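Local coordinates for phenylacetic acid degradation protein PaaI (Thermus thermophilus HB8, PDB 1WLU) that probably hydrolyses acyl-CoA thioesters in phenylacetic acid degradation, as a thioesterase of the hot dog fold, at residues 16-21 / 53-58; 21-27 / 77-83; 46-51 / 96-100; 60-66 / 112-117; 66-72 / 105-111. One frame throughout, in Å; residues are numbered along the deposited sequence.

Interaction 1: residues 16-21 / 53-58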
# COMPACT_ATOMS: atom_id res chain seq x y z
N LEU A 16 -19.11 14.86 -10.36
CA LEU A 16 -19.58 13.99 -9.30
C LEU A 16 -20.76 13.22 -9.86
O LEU A 16 -21.73 13.81 -10.34
CB LEU A 16 -20.00 14.77 -8.06
CG LEU A 16 -20.38 13.90 -6.86
CD1 LEU A 16 -19.19 13.06 -6.42
CD2 LEU A 16 -20.85 14.78 -5.71
N ALA A 17 -20.66 11.90 -9.81
CA ALA A 17 -21.71 11.01 -10.30
C ALA A 17 -21.59 9.73 -9.50
O ALA A 17 -20.63 9.55 -8.76
CB ALA A 17 -21.51 10.74 -11.79
N PRO A 18 -22.56 8.82 -9.64
CA PRO A 18 -22.48 7.57 -8.88
C PRO A 18 -21.16 6.83 -9.06
O PRO A 18 -20.80 6.43 -10.17
CB PRO A 18 -23.67 6.77 -9.41
CG PRO A 18 -24.67 7.86 -9.71
CD PRO A 18 -23.81 8.88 -10.41
N GLY A 19 -20.42 6.68 -7.95
CA GLY A 19 -19.15 5.98 -7.97
C GLY A 19 -17.94 6.70 -8.53
O GLY A 19 -16.87 6.10 -8.64
N GLU A 20 -18.08 7.98 -8.88
CA GLU A 20 -16.95 8.70 -9.44
C GLU A 20 -16.94 10.19 -9.12
O GLU A 20 -17.98 10.78 -8.82
CB GLU A 20 -16.90 8.49 -10.96
CG GLU A 20 -18.07 9.08 -11.73
CD GLU A 20 -18.04 8.67 -13.19
OE1 GLU A 20 -18.54 7.57 -13.51
OE2 GLU A 20 -17.51 9.44 -14.01
N ALA A 21 -15.75 10.79 -9.17
CA ALA A 21 -15.61 12.21 -8.89
C ALA A 21 -14.28 12.75 -9.39
O ALA A 21 -13.30 12.01 -9.48
CB ALA A 21 -15.73 12.46 -7.39
N LEU A 53 -15.46 11.84 -2.06
CA LEU A 53 -16.69 12.17 -2.76
C LEU A 53 -17.22 10.99 -3.57
O LEU A 53 -18.41 10.66 -3.49
CB LEU A 53 -16.49 13.39 -3.65
CG LEU A 53 -16.29 14.71 -2.88
CD1 LEU A 53 -16.05 15.84 -3.86
CD2 LEU A 53 -17.52 14.99 -2.02
N ALA A 54 -16.35 10.34 -4.34
CA ALA A 54 -16.78 9.21 -5.14
C ALA A 54 -17.35 8.09 -4.28
O ALA A 54 -18.42 7.56 -4.56
CB ALA A 54 -15.61 8.68 -5.97
N SER A 55 -16.63 7.72 -3.22
CA SER A 55 -17.09 6.65 -2.36
C SER A 55 -18.39 6.96 -1.62
O SER A 55 -19.24 6.09 -1.46
CB SER A 55 -16.00 6.26 -1.36
OG SER A 55 -15.63 7.35 -0.53
N ASN A 56 -18.55 8.21 -1.19
CA ASN A 56 -19.75 8.56 -0.46
C ASN A 56 -21.01 8.69 -1.31
O ASN A 56 -22.11 8.83 -0.77
CB ASN A 56 -19.50 9.82 0.38
CG ASN A 56 -18.78 9.50 1.68
OD1 ASN A 56 -19.41 9.26 2.72
ND2 ASN A 56 -17.45 9.45 1.63
N THR A 57 -20.87 8.62 -2.63
CA THR A 57 -22.06 8.67 -3.49
C THR A 57 -22.81 7.35 -3.32
O THR A 57 -23.96 7.24 -3.72
CB THR A 57 -21.71 8.82 -4.99
OG1 THR A 57 -20.90 7.71 -5.41
CG2 THR A 57 -20.99 10.12 -5.25
N ARG A 58 -22.14 6.36 -2.73
CA ARG A 58 -22.75 5.04 -2.51
C ARG A 58 -23.32 4.91 -1.11
O ARG A 58 -23.94 3.90 -0.77
CB ARG A 58 -21.72 3.93 -2.72
CG ARG A 58 -21.02 3.92 -4.07
CD ARG A 58 -22.02 3.82 -5.21
NE ARG A 58 -21.37 3.44 -6.46
CZ ARG A 58 -21.98 3.39 -7.64
NH1 ARG A 58 -23.26 3.71 -7.74
NH2 ARG A 58 -21.31 3.01 -8.72
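L16 meets T57 and L53 with one methyl. Its CG is swung opposite the backbone N (chi1 -175°), and this brings CD1 to 3.6 Å from T57 CG2. The same CD1 also touches L53 CB. A17 takes part through its carbonyl O, which lies near that T57 methyl. A17 begins a type II turn, A17 to E20, that links strands 12-17 and 20-26 of the hot dog sheet beside the last turn of helix 40-56. P18 and G19 lie against one face of the R58 guanidinium, with P18 CB 3.5 Å from R58 NH1. R58 NE has its salt bridge with E86. G19 N gives a nearly straight hydrogen bond of 2.8 Å to T57 OG1. That hydroxyl donates in turn to A54 O, so two bonds grip it. A CB on G19 would clash with R58 NH2, and its positive phi also favours glycine. E20 packs through its backbone, with CA 3.7 Å from A54 CB. A21 CB rests on both L53 CB and A54 CB.

Interaction 2: residues 21-27 / 77-83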
# COMPACT_ATOMS: atom_id res chain seq x y z
N ALA A 21 -15.75 10.79 -9.17
CA ALA A 21 -15.61 12.21 -8.89
C ALA A 21 -14.28 12.75 -9.39
O ALA A 21 -13.30 12.01 -9.48
CB ALA A 21 -15.73 12.46 -7.39
N VAL A 22 -14.27 14.03 -9.73
CA VAL A 22 -13.05 14.70 -10.16
C VAL A 22 -12.94 15.96 -9.33
O VAL A 22 -13.89 16.75 -9.25
CB VAL A 22 -13.09 15.10 -11.66
CG1 VAL A 22 -11.82 15.87 -12.01
CG2 VAL A 22 -13.21 13.86 -12.53
N VAL A 23 -11.80 16.14 -8.69
CA VAL A 23 -11.52 17.31 -7.85
C VAL A 23 -10.29 17.98 -8.43
O VAL A 23 -9.34 17.31 -8.81
CB VAL A 23 -11.26 16.90 -6.39
CG1 VAL A 23 -10.82 18.11 -5.57
CG2 VAL A 23 -12.53 16.30 -5.79
N ALA A 24 -10.32 19.31 -8.50
CA ALA A 24 -9.21 20.05 -9.06
C ALA A 24 -8.71 21.14 -8.14
O ALA A 24 -9.43 21.62 -7.27
CB ALA A 24 -9.61 20.66 -10.40
N GLY A 25 -7.46 21.53 -8.34
CA GLY A 25 -6.87 22.58 -7.54
C GLY A 25 -5.64 23.13 -8.22
O GLY A 25 -5.24 22.65 -9.28
N GLU A 26 -5.06 24.16 -7.62
CA GLU A 26 -3.85 24.76 -8.16
C GLU A 26 -2.83 24.76 -7.03
O GLU A 26 -3.18 25.03 -5.88
CB GLU A 26 -4.11 26.19 -8.63
CG GLU A 26 -2.91 26.83 -9.32
CD GLU A 26 -3.18 28.25 -9.79
OE1 GLU A 26 -4.18 28.45 -10.51
OE2 GLU A 26 -2.39 29.15 -9.46
N VAL A 27 -1.59 24.45 -7.35
CA VAL A 27 -0.54 24.45 -6.34
C VAL A 27 -0.19 25.90 -6.03
O VAL A 27 0.30 26.63 -6.89
CB VAL A 27 0.73 23.72 -6.85
CG1 VAL A 27 1.80 23.75 -5.77
CG2 VAL A 27 0.39 22.28 -7.20
N GLY A 77 1.81 27.01 -9.12
CA GLY A 77 1.09 27.40 -10.32
C GLY A 77 0.52 26.25 -11.12
O GLY A 77 -0.35 26.44 -11.97
N ALA A 78 0.99 25.03 -10.85
CA ALA A 78 0.50 23.87 -11.57
C ALA A 78 -0.97 23.59 -11.29
O ALA A 78 -1.41 23.63 -10.14
CB ALA A 78 1.34 22.64 -11.22
N ARG A 79 -1.72 23.33 -12.35
CA ARG A 79 -3.13 23.00 -12.25
C ARG A 79 -3.16 21.48 -12.19
O ARG A 79 -2.61 20.81 -13.06
CB ARG A 79 -3.89 23.49 -13.49
CG ARG A 79 -4.05 25.00 -13.59
CD ARG A 79 -5.04 25.52 -12.55
NE ARG A 79 -5.38 26.92 -12.77
CZ ARG A 79 -6.28 27.59 -12.06
NH1 ARG A 79 -6.92 27.00 -11.06
NH2 ARG A 79 -6.53 28.87 -12.34
N VAL A 80 -3.81 20.94 -11.17
CA VAL A 80 -3.86 19.49 -11.01
C VAL A 80 -5.28 18.99 -10.75
O VAL A 80 -6.10 19.70 -10.16
CB VAL A 80 -2.91 19.06 -9.86
CG1 VAL A 80 -3.36 19.71 -8.56
CG2 VAL A 80 -2.87 17.55 -9.74
N GLU A 81 -5.55 17.77 -11.19
CA GLU A 81 -6.85 17.13 -11.02
C GLU A 81 -6.70 15.73 -10.47
O GLU A 81 -5.69 15.06 -10.73
CB GLU A 81 -7.57 17.02 -12.37
CG GLU A 81 -8.20 18.28 -12.91
CD GLU A 81 -8.74 18.08 -14.31
OE1 GLU A 81 -9.06 16.92 -14.67
OE2 GLU A 81 -8.85 19.07 -15.06
N ALA A 82 -7.69 15.28 -9.71
CA ALA A 82 -7.71 13.93 -9.16
C ALA A 82 -9.00 13.31 -9.68
O ALA A 82 -10.10 13.79 -9.38
CB ALA A 82 -7.70 13.96 -7.65
N ARG A 83 -8.86 12.26 -10.48
CA ARG A 83 -9.99 11.57 -11.09
C ARG A 83 -10.22 10.22 -10.42
O ARG A 83 -9.43 9.29 -10.60
CB ARG A 83 -9.72 11.38 -12.58
CG ARG A 83 -9.36 12.68 -13.28
CD ARG A 83 -8.76 12.44 -14.64
NE ARG A 83 -8.41 13.70 -15.30
CZ ARG A 83 -7.81 13.77 -16.49
NH1 ARG A 83 -7.49 12.67 -17.14
NH2 ARG A 83 -7.54 14.96 -17.02
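V23 and A82 exchange two backbone hydrogen bonds, and G25 and V80 exchange two more. V27 N to A78 O and G77 N to V27 O (2.7 Å) carry the ladder past the strand ends. Alternating with these, V22 faces R83, A24 faces E81 and E26 faces R79 as non-hydrogen-bonded pairs. Their side chains share one face of the sheet. A24 CB packs on E81 CG at 3.7 Å. V22 and R83 lie side by side, with V22 CG2 4.1 Å from R83 CG. E26 stretches out beyond CG and brings its carboxylate over one face of the R79 guanidinium, the two planes 80° apart. This is a salt bridge by charge alone, since no N-H points at the oxygen, and the exact place of E26 OE1 is doubtful. With an alanine in place of E26, R79 would probably lose this charge partner and its guanidinium would be freer to turn. Strands 20-26 and 79-89 are antiparallel neighbours in the hot dog sheet. V23, V80 and A82 point to its other face, where L46 of helix 40-56 packs on all three. In the next shell, E81 OE1 forms a salt bridge with R83 NE at 3.3 Å, its hydrogen bond weak. L14 of strand 12-17 touches V22, A24 and E81. S102 OG bonds to R79 O.

Interaction 3: residues 46-51 / 96-100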
# COMPACT_ATOMS: atom_id res chain seq x y z
N LEU A 46 -5.74 16.14 -2.28
CA LEU A 46 -6.50 16.28 -3.52
C LEU A 46 -7.10 14.94 -3.92
O LEU A 46 -8.30 14.83 -4.17
CB LEU A 46 -5.59 16.80 -4.63
CG LEU A 46 -6.22 16.98 -6.01
CD1 LEU A 46 -7.18 18.16 -5.99
CD2 LEU A 46 -5.13 17.21 -7.04
N ALA A 47 -6.26 13.91 -3.97
CA ALA A 47 -6.73 12.58 -4.35
C ALA A 47 -7.73 12.03 -3.35
O ALA A 47 -8.76 11.47 -3.73
CB ALA A 47 -5.54 11.63 -4.47
N ASP A 48 -7.44 12.21 -2.07
CA ASP A 48 -8.30 11.74 -1.00
C ASP A 48 -9.68 12.40 -1.06
O ASP A 48 -10.69 11.77 -0.75
CB ASP A 48 -7.67 12.02 0.36
CG ASP A 48 -8.44 11.41 1.50
OD1 ASP A 48 -8.52 10.17 1.56
OD2 ASP A 48 -8.98 12.17 2.33
N SER A 49 -9.71 13.66 -1.47
CA SER A 49 -10.98 14.38 -1.57
C SER A 49 -11.85 13.78 -2.68
O SER A 49 -13.06 13.62 -2.50
CB SER A 49 -10.74 15.87 -1.82
OG SER A 49 -10.10 16.46 -0.70
N ALA A 50 -11.25 13.46 -3.82
CA ALA A 50 -11.99 12.86 -4.92
C ALA A 50 -12.46 11.47 -4.49
O ALA A 50 -13.58 11.06 -4.79
CB ALA A 50 -11.11 12.76 -6.16
N PHE A 51 -11.59 10.76 -3.78
CA PHE A 51 -11.85 9.42 -3.24
C PHE A 51 -13.05 9.48 -2.29
O PHE A 51 -13.96 8.66 -2.36
CB PHE A 51 -10.57 8.96 -2.53
CG PHE A 51 -10.73 7.76 -1.63
CD1 PHE A 51 -11.11 6.52 -2.14
CD2 PHE A 51 -10.41 7.86 -0.28
CE1 PHE A 51 -11.14 5.40 -1.32
CE2 PHE A 51 -10.44 6.74 0.55
CZ PHE A 51 -10.80 5.51 0.03
N TYR A 96 -11.40 2.30 -4.79
CA TYR A 96 -11.34 3.28 -5.86
C TYR A 96 -9.92 3.57 -6.32
O TYR A 96 -8.98 3.49 -5.53
CB TYR A 96 -11.98 4.60 -5.40
CG TYR A 96 -13.42 4.45 -4.99
CD1 TYR A 96 -13.76 3.85 -3.78
CD2 TYR A 96 -14.44 4.80 -5.87
CE1 TYR A 96 -15.09 3.58 -3.46
CE2 TYR A 96 -15.77 4.54 -5.56
CZ TYR A 96 -16.09 3.92 -4.36
OH TYR A 96 -17.39 3.58 -4.09
N ARG A 97 -9.79 3.90 -7.60
CA ARG A 97 -8.51 4.27 -8.17
C ARG A 97 -8.62 5.76 -8.47
O ARG A 97 -9.61 6.20 -9.06
CB ARG A 97 -8.23 3.52 -9.47
CG ARG A 97 -7.17 4.22 -10.33
CD ARG A 97 -6.67 3.39 -11.50
NE ARG A 97 -7.75 2.87 -12.33
CZ ARG A 97 -8.23 1.63 -12.26
NH1 ARG A 97 -7.71 0.77 -11.39
NH2 ARG A 97 -9.21 1.25 -13.06
N VAL A 98 -7.62 6.52 -8.07
CA VAL A 98 -7.63 7.96 -8.32
C VAL A 98 -6.36 8.38 -9.04
O VAL A 98 -5.26 8.28 -8.50
CB VAL A 98 -7.75 8.76 -7.00
CG1 VAL A 98 -7.88 10.24 -7.31
CG2 VAL A 98 -8.96 8.28 -6.20
N GLU A 99 -6.53 8.85 -10.27
CA GLU A 99 -5.40 9.31 -11.06
C GLU A 99 -5.21 10.81 -10.84
O GLU A 99 -6.16 11.58 -10.96
CB GLU A 99 -5.63 9.02 -12.54
CG GLU A 99 -5.42 7.56 -12.92
CD GLU A 99 -5.70 7.28 -14.38
OE1 GLU A 99 -5.60 8.22 -15.19
OE2 GLU A 99 -6.01 6.12 -14.71
N VAL A 100 -3.99 11.20 -10.49
CA VAL A 100 -3.68 12.61 -10.28
C VAL A 100 -2.97 13.06 -11.55
O VAL A 100 -1.89 12.57 -11.88
CB VAL A 100 -2.77 12.79 -9.04
CG1 VAL A 100 -2.49 14.27 -8.81
CG2 VAL A 100 -3.47 12.20 -7.82
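F51 turns the edge of its ring to Y96. Y96 CB sits close to the plane of that ring, 3.9 Å from F51 CD1. The two side chains cross at about a right angle. F51 CE1 approaches the Y96 ring obliquely and comes 3.9 Å from Y96 CD1. The chi1 of F51 (166°) carries the ring away from its own N, toward the strand. F110 meets the F51 ring as well, and Y96 OH makes a weak hydrogen bond to E86 OE2. Helix 40-56 is the sausage of the hot dog fold, and the antiparallel sheet wraps round it. Here the helix segment crosses strand 96-100 at 140°, with the axes 8.6 Å apart. Small helix residues let the strand come close. V98 CG1 lies 3.9 Å from A47 CB and also touches A50 CB. Its other methyl, CG2, packs on F51 CB at 4.1 Å. A47 CB serves V100 too, at 4.0 Å from V100 CG2. L46 CD2 closes this end with a looser touch on V100 CG1. No hydrogen bond joins the two segments, and every touching residue is buried. The F51 side chain is about 4 Å from that of A63, which is seen to bind CoA, though none is bound here. From the same helix, S49 OG bonds to H39 NE2 of the second subunit.

Interaction 4: residues 60-66 / 112-117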
# COMPACT_ATOMS: atom_id res chain seq x y z
N PRO A 60 -22.61 6.53 3.28
CA PRO A 60 -21.54 6.88 4.22
C PRO A 60 -20.40 5.87 4.21
O PRO A 60 -20.62 4.67 4.34
CB PRO A 60 -22.26 6.93 5.56
CG PRO A 60 -23.63 7.41 5.17
CD PRO A 60 -23.93 6.57 3.95
N ALA A 61 -19.18 6.38 4.07
CA ALA A 61 -18.00 5.52 4.04
C ALA A 61 -16.78 6.26 4.55
O ALA A 61 -16.65 7.47 4.34
CB ALA A 61 -17.76 5.03 2.62
N VAL A 62 -15.90 5.53 5.22
CA VAL A 62 -14.67 6.11 5.75
C VAL A 62 -13.48 5.29 5.26
O VAL A 62 -13.57 4.08 5.10
CB VAL A 62 -14.67 6.14 7.29
CG1 VAL A 62 -15.76 7.09 7.79
CG2 VAL A 62 -14.89 4.75 7.85
N ALA A 63 -12.37 5.97 5.04
CA ALA A 63 -11.17 5.31 4.56
C ALA A 63 -10.58 4.31 5.53
O ALA A 63 -10.57 4.52 6.74
CB ALA A 63 -10.11 6.35 4.21
N LEU A 64 -10.10 3.19 4.98
CA LEU A 64 -9.44 2.16 5.76
C LEU A 64 -7.95 2.23 5.40
O LEU A 64 -7.12 2.56 6.24
CB LEU A 64 -9.98 0.77 5.43
CG LEU A 64 -11.37 0.40 5.98
CD1 LEU A 64 -11.75 -0.98 5.47
CD2 LEU A 64 -11.35 0.43 7.50
N SER A 65 -7.64 1.93 4.14
CA SER A 65 -6.25 1.93 3.67
C SER A 65 -6.11 2.61 2.32
O SER A 65 -6.87 2.34 1.39
CB SER A 65 -5.75 0.49 3.55
OG SER A 65 -4.39 0.47 3.15
N CYS A 66 -5.12 3.49 2.21
CA CYS A 66 -4.87 4.21 0.97
C CYS A 66 -3.39 4.19 0.61
O CYS A 66 -2.53 4.28 1.48
CB CYS A 66 -5.32 5.66 1.10
SG CYS A 66 -7.06 5.83 1.56
N GLY A 112 -7.40 3.42 -2.97
CA GLY A 112 -7.94 3.41 -1.62
C GLY A 112 -9.16 2.55 -1.41
O GLY A 112 -9.97 2.35 -2.32
N THR A 113 -9.30 2.04 -0.19
CA THR A 113 -10.43 1.20 0.17
C THR A 113 -11.14 1.81 1.37
O THR A 113 -10.50 2.26 2.32
CB THR A 113 -9.97 -0.22 0.52
OG1 THR A 113 -9.46 -0.85 -0.67
CG2 THR A 113 -11.12 -1.05 1.07
N VAL A 114 -12.47 1.84 1.30
CA VAL A 114 -13.28 2.38 2.38
C VAL A 114 -14.09 1.30 3.05
O VAL A 114 -14.28 0.20 2.51
CB VAL A 114 -14.31 3.44 1.88
CG1 VAL A 114 -13.61 4.65 1.32
CG2 VAL A 114 -15.24 2.81 0.84
N PHE A 115 -14.57 1.63 4.24
CA PHE A 115 -15.44 0.75 5.01
C PHE A 115 -16.79 1.45 4.89
O PHE A 115 -16.89 2.65 5.15
CB PHE A 115 -15.00 0.69 6.47
CG PHE A 115 -15.91 -0.13 7.34
CD1 PHE A 115 -16.92 0.48 8.08
CD2 PHE A 115 -15.78 -1.51 7.40
CE1 PHE A 115 -17.78 -0.28 8.87
CE2 PHE A 115 -16.63 -2.28 8.19
CZ PHE A 115 -17.64 -1.66 8.92
N ARG A 116 -17.81 0.71 4.45
CA ARG A 116 -19.14 1.29 4.29
C ARG A 116 -19.90 1.19 5.61
O ARG A 116 -20.13 0.10 6.12
CB ARG A 116 -19.89 0.56 3.17
CG ARG A 116 -19.11 0.52 1.86
CD ARG A 116 -19.91 -0.14 0.76
NE ARG A 116 -21.04 0.69 0.36
CZ ARG A 116 -22.05 0.25 -0.39
NH1 ARG A 116 -22.08 -1.00 -0.82
NH2 ARG A 116 -23.04 1.08 -0.72
N LEU A 117 -20.28 2.35 6.14
CA LEU A 117 -21.00 2.42 7.41
C LEU A 117 -22.47 2.02 7.28
O LEU A 117 -22.96 1.91 6.14
CB LEU A 117 -20.90 3.84 7.97
CG LEU A 117 -19.49 4.42 8.13
CD1 LEU A 117 -19.59 5.89 8.51
CD2 LEU A 117 -18.73 3.63 9.18
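V62 and F115 form the central hydrogen-bonded pair of these antiparallel strands, with F115 N 2.8 Å from V62 O. L117 N bonds to P60 O at one end, and T113 N to S65 O at the other. Between them T113 O takes L64 N at 2.8 Å and S65 N more weakly. L64 and S65 thus both face T113, which is a classic beta bulge. The apolar contacts follow the ladder. L64 CG, turned away from its own carbonyl carbon (chi1 -75°), packs on F115 CB at 3.7 Å, and L64 CD1 lies at the edge of the F115 ring. A61 CB meets V114 CG2 at 3.8 Å. L117 CD1 touches both P60 CB and V62 CG1. Cutting L64 back to an alanine here removes CG and both methyls and would probably open a gap beside F115 CB, which V62 alone would only partly cover. G112 passes near C66 SG, where a CB would be tight. Some polar side chains bond elsewhere: S65 OG to D69 of the second subunit, T113 OG1 to T95, and R116 NH1 to S90 O. Main-chain bonds alone thus set the register, and the bulge shifts it by one just after A63, a residue seen to bind CoA.

Interaction 5: residues 66-72 / 105-111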
# COMPACT_ATOMS: atom_id res chain seq x y z
N CYS A 66 -5.12 3.49 2.21
CA CYS A 66 -4.87 4.21 0.97
C CYS A 66 -3.39 4.19 0.61
O CYS A 66 -2.53 4.28 1.48
CB CYS A 66 -5.32 5.66 1.10
SG CYS A 66 -7.06 5.83 1.56
N ARG A 67 -3.12 4.06 -0.68
CA ARG A 67 -1.75 4.04 -1.19
C ARG A 67 -1.59 5.20 -2.16
O ARG A 67 -2.48 5.46 -2.98
CB ARG A 67 -1.46 2.73 -1.91
CG ARG A 67 -0.07 2.64 -2.56
CD ARG A 67 0.05 1.33 -3.32
NE ARG A 67 1.29 1.22 -4.09
CZ ARG A 67 2.33 0.46 -3.75
NH1 ARG A 67 2.31 -0.27 -2.63
NH2 ARG A 67 3.39 0.40 -4.54
N MET A 68 -0.47 5.89 -2.06
CA MET A 68 -0.18 7.01 -2.94
C MET A 68 1.19 6.78 -3.58
O MET A 68 2.20 6.67 -2.87
CB MET A 68 -0.17 8.31 -2.14
CG MET A 68 0.05 9.56 -2.97
SD MET A 68 -1.39 9.98 -3.98
CE MET A 68 -0.99 11.68 -4.39
N ASP A 69 1.21 6.67 -4.90
CA ASP A 69 2.45 6.47 -5.65
C ASP A 69 2.74 7.76 -6.41
O ASP A 69 1.93 8.21 -7.21
CB ASP A 69 2.30 5.29 -6.62
CG ASP A 69 2.20 3.96 -5.90
OD1 ASP A 69 3.07 3.67 -5.06
OD2 ASP A 69 1.24 3.20 -6.17
N TYR A 70 3.90 8.35 -6.14
CA TYR A 70 4.30 9.62 -6.75
C TYR A 70 5.22 9.41 -7.95
O TYR A 70 6.22 8.71 -7.84
CB TYR A 70 5.02 10.48 -5.71
CG TYR A 70 4.15 10.85 -4.52
CD1 TYR A 70 3.40 12.02 -4.53
CD2 TYR A 70 4.10 10.04 -3.39
CE1 TYR A 70 2.61 12.37 -3.43
CE2 TYR A 70 3.31 10.38 -2.30
CZ TYR A 70 2.58 11.55 -2.33
OH TYR A 70 1.81 11.91 -1.25
N PHE A 71 4.88 10.04 -9.07
CA PHE A 71 5.69 9.89 -10.29
C PHE A 71 6.42 11.13 -10.75
O PHE A 71 7.56 11.04 -11.23
CB PHE A 71 4.82 9.40 -11.45
CG PHE A 71 3.98 8.20 -11.13
CD1 PHE A 71 4.53 7.09 -10.50
CD2 PHE A 71 2.63 8.17 -11.48
CE1 PHE A 71 3.75 5.97 -10.21
CE2 PHE A 71 1.85 7.06 -11.20
CZ PHE A 71 2.40 5.95 -10.57
N ARG A 72 5.78 12.29 -10.63
CA ARG A 72 6.38 13.54 -11.09
C ARG A 72 6.12 14.68 -10.12
O ARG A 72 5.03 14.80 -9.58
CB ARG A 72 5.80 13.92 -12.46
CG ARG A 72 5.79 12.78 -13.48
CD ARG A 72 4.82 13.07 -14.63
NE ARG A 72 5.27 14.19 -15.46
CZ ARG A 72 6.25 14.11 -16.35
NH1 ARG A 72 6.91 12.97 -16.53
NH2 ARG A 72 6.59 15.17 -17.07
N LYS A 105 -0.36 14.79 -17.90
CA LYS A 105 0.61 13.83 -17.40
C LYS A 105 0.14 13.21 -16.08
O LYS A 105 -0.44 13.90 -15.24
CB LYS A 105 1.96 14.50 -17.18
CG LYS A 105 2.56 15.15 -18.43
CD LYS A 105 2.87 14.11 -19.49
CE LYS A 105 3.50 14.75 -20.72
NZ LYS A 105 4.76 15.47 -20.39
N LEU A 106 0.40 11.92 -15.90
CA LEU A 106 0.01 11.24 -14.66
C LEU A 106 1.08 11.54 -13.62
O LEU A 106 2.19 11.00 -13.67
CB LEU A 106 -0.10 9.73 -14.89
CG LEU A 106 -0.61 8.91 -13.69
CD1 LEU A 106 -2.06 9.30 -13.38
CD2 LEU A 106 -0.53 7.43 -14.01
N VAL A 107 0.73 12.41 -12.68
CA VAL A 107 1.62 12.85 -11.61
C VAL A 107 1.70 11.86 -10.45
O VAL A 107 2.75 11.73 -9.81
CB VAL A 107 1.16 14.23 -11.08
CG1 VAL A 107 2.00 14.65 -9.88
CG2 VAL A 107 1.27 15.27 -12.19
N ALA A 108 0.60 11.17 -10.18
CA ALA A 108 0.55 10.21 -9.08
C ALA A 108 -0.65 9.30 -9.24
O ALA A 108 -1.59 9.60 -9.99
CB ALA A 108 0.46 10.95 -7.74
N LEU A 109 -0.61 8.17 -8.54
CA LEU A 109 -1.69 7.19 -8.57
C LEU A 109 -2.07 6.88 -7.13
O LEU A 109 -1.22 6.51 -6.31
CB LEU A 109 -1.24 5.91 -9.26
CG LEU A 109 -2.28 4.78 -9.27
CD1 LEU A 109 -3.46 5.17 -10.14
CD2 LEU A 109 -1.64 3.50 -9.79
N PHE A 110 -3.35 7.01 -6.83
CA PHE A 110 -3.89 6.76 -5.49
C PHE A 110 -4.83 5.56 -5.58
O PHE A 110 -5.63 5.45 -6.50
CB PHE A 110 -4.61 8.04 -5.02
CG PHE A 110 -5.39 7.90 -3.74
CD1 PHE A 110 -6.57 7.17 -3.70
CD2 PHE A 110 -4.99 8.60 -2.60
CE1 PHE A 110 -7.35 7.14 -2.54
CE2 PHE A 110 -5.77 8.57 -1.44
CZ PHE A 110 -6.95 7.84 -1.41
N THR A 111 -4.70 4.65 -4.62
CA THR A 111 -5.54 3.47 -4.56
C THR A 111 -6.08 3.42 -3.13
O THR A 111 -5.30 3.40 -2.18
CB THR A 111 -4.72 2.19 -4.83
OG1 THR A 111 -3.95 2.36 -6.03
CG2 THR A 111 -5.64 0.99 -5.00
O HOH W 1 -1.52 3.68 -5.71
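R67 with T111 and D69 with L109 are hydrogen-bonded pairs of two nearly antiparallel strands (170°), and V107 O then takes both F71 N and R72 N from the same face of its plane. F110 is touched by two sulfurs. C66 SG comes obliquely to within 3.6 Å of F110 CZ. M68 SD lies at the ring edge, a Met-aromatic contact, 3.9 Å from F110 CB. The bend of M68 at chi2 (72°) lets its CE also reach A108 CB. F71 lies alongside L109, its CE2 3.8 Å from L109 CB and 3.7 Å from L106 CD2. D69 O stands over one face of the F71 ring. On the face that carries L109 and T111, R67 NE bonds to the syn lone pair of D69 OD2 at 2.9 Å, in a salt bridge. D69 OD1 bonds to S65 OG of the second subunit. Water 1 joins D69 OD2, L109 O and T111 OG1. R72 NH2 and K105 NZ are like charges 3.8 Å apart at the exposed end. Y70 and F71 are both seen to bind CoA. V107 and A108 face V100 of strand 93-102 in a classic bulge. F110 packs under helix 40-56, against Y44, A47 and F51. Strand 61-70 is one of the two outermost strands of this chain, and its residues C66 to D69 pair with a strand of the second subunit, extending the sheet.

Overall arrangement
From the N terminus, interaction 1 closes the first loop, from the turn after strand 12-17 to the end of helix 40-56. Interaction 2 shares A21 with it, crosses it, and joins strand 20-26 to strand 79-89. Interaction 3 crosses both and lays the helix on strand 93-102. Interactions 4 and 5 follow interaction 1 in series and are crossed by 2 and 3. They share C66 and zip up one strand pair, 61-70 with 105-116, with 5 enclosed by 4. Interaction 3 lies near the centre of the chain and touches all four others. Interactions 2 and 4 lie on opposite sides of that centre, about 22 Å apart between their centres.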